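Long-range contact in ASCH domain (Vibrio cholerae TMA 21, PDB 3S9X), which is of unknown function but contains an ASCH domain of the PUA-like kind and may bind RNA: residues A[60-65]-A[137-142]. Sequence-based numbering, arbitrary orientation.
Sequences CSLEYW and HELGIE
The backbone carbonyl O of L139 takes a hydrogen bond from a water at 2.6 Å, and the same water hydrogen-bonds Y64 OH at 3.0 Å, in the plane of the phenol ring. This bridge is the polar link across a contact that is otherwise apolar. I141 and Y64 meet tip to tip: I141 CD1 lies over the centre of one ring face, 3.7 Å from the centroid and 13° off the normal, a geometry that meets the definition of a CH-pi contact, while I141 CG2 reaches Y64 OH at 3.8 Å. Y64 CG stands anti to the backbone N (chi1 -170°), beside the carbonyl carbon. Both methyls of L139 meet both rings. L139 CD2 sits over the six-membered ring of W65, 4.0 Å from the centroid and 21° off the normal, a second CH-pi contact; L139 CD1 lies over the same indole nearer its rim, touches Y64 CD2 at 3.9 Å and, more loosely, L62 CD1 at 4.4 Å. The indole is further held by a hydrogen bond from W65 NE1 to E135 OE1, on helix 121-139 itself. G140, with positive phi, ends that helix in a Schellman motif between L139 and I141, both of which touch Y64. The contact thus joins the C-terminal end of helix 121-139 to the junction between strand 58-62, an outermost strand of the mixed sheet next to strand 148-158, and the short helix 64-67.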
loop_
_atom_site.group_PDB
_atom_site.type_symbol
_atom_site.label_atom_id
_atom_site.label_comp_id
_atom_site.label_asym_id
_atom_site.label_seq_id
_atom_site.Cartn_x
_atom_site.Cartn_y
_atom_site.Cartn_z
ATOM N N CYS A 60 -3.878 3.880 -2.599
ATOM C CA CYS A 60 -4.771 4.730 -1.867
ATOM C C CYS A 60 -5.791 3.876 -1.068
ATOM O O CYS A 60 -5.905 2.647 -1.230
ATOM C CB CYS A 60 -5.525 5.661 -2.817
ATOM S SG CYS A 60 -6.674 4.920 -3.934
ATOM N N SER A 61 -6.457 4.561 -0.145
ATOM C CA SER A 61 -7.464 3.970 0.702
ATOM C C SER A 61 -8.469 5.038 1.141
ATOM O O SER A 61 -8.191 6.220 1.079
ATOM C CB SER A 61 -6.790 3.372 1.915
ATOM O OG SER A 61 -6.078 4.283 2.719
ATOM N N LEU A 62 -9.641 4.607 1.609
ATOM C CA LEU A 62 -10.631 5.533 2.117
ATOM C C LEU A 62 -10.187 6.179 3.394
ATOM O O LEU A 62 -9.799 5.540 4.347
ATOM C CB LEU A 62 -11.967 4.862 2.349
ATOM C CG LEU A 62 -12.677 4.219 1.147
ATOM C CD1 LEU A 62 -13.873 3.395 1.652
ATOM C CD2 LEU A 62 -13.136 5.301 0.171
ATOM N N GLU A 63 -10.257 7.498 3.425
ATOM C CA GLU A 63 -9.893 8.224 4.659
ATOM C C GLU A 63 -10.793 7.877 5.865
ATOM O O GLU A 63 -10.342 7.922 7.005
ATOM C CB GLU A 63 -9.947 9.706 4.389
ATOM C CG GLU A 63 -9.248 10.494 5.474
ATOM C CD GLU A 63 -10.109 10.935 6.581
ATOM O OE1 GLU A 63 -11.348 10.961 6.448
ATOM O OE2 GLU A 63 -9.505 11.242 7.630
ATOM N N TYR A 64 -12.005 7.437 5.585
ATOM C CA TYR A 64 -12.976 7.027 6.563
ATOM C C TYR A 64 -12.375 6.035 7.544
ATOM O O TYR A 64 -12.667 6.065 8.758
ATOM C CB TYR A 64 -14.167 6.382 5.874
ATOM C CG TYR A 64 -15.362 6.134 6.780
ATOM C CD1 TYR A 64 -16.372 7.089 6.899
ATOM C CD2 TYR A 64 -15.511 4.965 7.461
ATOM C CE1 TYR A 64 -17.466 6.881 7.671
ATOM C CE2 TYR A 64 -16.646 4.714 8.218
ATOM C CZ TYR A 64 -17.622 5.693 8.305
ATOM O OH TYR A 64 -18.741 5.489 9.087
ATOM N N TRP A 65 -11.475 5.165 7.065
ATOM C CA TRP A 65 -10.869 4.164 7.954
ATOM C C TRP A 65 -10.104 4.804 9.093
ATOM O O TRP A 65 -9.935 4.246 10.206
ATOM C CB TRP A 65 -9.907 3.246 7.189
ATOM C CG TRP A 65 -10.608 2.274 6.310
ATOM C CD1 TRP A 65 -10.673 2.321 4.971
ATOM C CD2 TRP A 65 -11.377 1.131 6.712
ATOM N NE1 TRP A 65 -11.371 1.250 4.491
ATOM C CE2 TRP A 65 -11.781 0.485 5.545
ATOM C CE3 TRP A 65 -11.655 0.511 7.954
ATOM C CZ2 TRP A 65 -12.547 -0.678 5.552
ATOM C CZ3 TRP A 65 -12.392 -0.691 7.971
ATOM C CH2 TRP A 65 -12.837 -1.278 6.784
ATOM N N HIS A 137 -20.154 -0.752 1.908
ATOM C CA HIS A 137 -21.288 -1.554 2.361
ATOM C C HIS A 137 -20.949 -2.185 3.732
ATOM O O HIS A 137 -21.801 -2.191 4.615
ATOM C CB HIS A 137 -21.673 -2.646 1.339
ATOM C CG HIS A 137 -22.854 -3.464 1.793
ATOM N ND1 HIS A 137 -24.137 -2.992 1.712
ATOM C CD2 HIS A 137 -22.921 -4.624 2.495
ATOM C CE1 HIS A 137 -24.973 -3.884 2.224
ATOM N NE2 HIS A 137 -24.246 -4.885 2.725
ATOM N N GLU A 138 -19.752 -2.816 3.857
ATOM C CA GLU A 138 -19.403 -3.428 5.123
ATOM C C GLU A 138 -19.253 -2.419 6.233
ATOM O O GLU A 138 -19.593 -2.766 7.384
ATOM C CB GLU A 138 -18.106 -4.278 5.034
ATOM N N LEU A 139 -18.835 -1.185 5.898
ATOM C CA LEU A 139 -18.777 -0.100 6.879
ATOM C C LEU A 139 -20.139 0.481 7.264
ATOM O O LEU A 139 -20.236 1.295 8.179
ATOM C CB LEU A 139 -17.879 1.024 6.364
ATOM C CG LEU A 139 -16.352 0.731 6.232
ATOM C CD1 LEU A 139 -15.672 1.729 5.264
ATOM C CD2 LEU A 139 -15.863 0.838 7.678
ATOM N N GLY A 140 -21.170 0.112 6.505
ATOM C CA GLY A 140 -22.509 0.609 6.793
ATOM C C GLY A 140 -22.831 1.972 6.185
ATOM O O GLY A 140 -23.809 2.605 6.617
ATOM N N ILE A 141 -22.091 2.329 5.149
ATOM C CA ILE A 141 -22.285 3.592 4.423
ATOM C C ILE A 141 -22.342 3.323 2.913
ATOM O O ILE A 141 -22.056 2.212 2.466
ATOM C CB ILE A 141 -21.209 4.631 4.778
ATOM C CG1 ILE A 141 -19.814 4.157 4.365
ATOM C CG2 ILE A 141 -21.171 4.810 6.249
ATOM C CD1 ILE A 141 -18.679 5.153 4.639
ATOM N N GLU A 142 -22.762 4.352 2.146
ATOM C CA GLU A 142 -22.712 4.261 0.703
ATOM C C GLU A 142 -21.493 5.038 0.201
ATOM O O GLU A 142 -21.223 6.155 0.575
ATOM C CB GLU A 142 -23.976 4.826 0.060
ATOM C CG GLU A 142 -25.205 3.916 0.368
ATOM C CD GLU A 142 -26.469 4.351 -0.256
ATOM O OE1 GLU A 142 -26.561 5.446 -0.837
ATOM O OE2 GLU A 142 -27.447 3.585 -0.216
HETATM O O HOH W 1 -18.893 2.622 10.001
#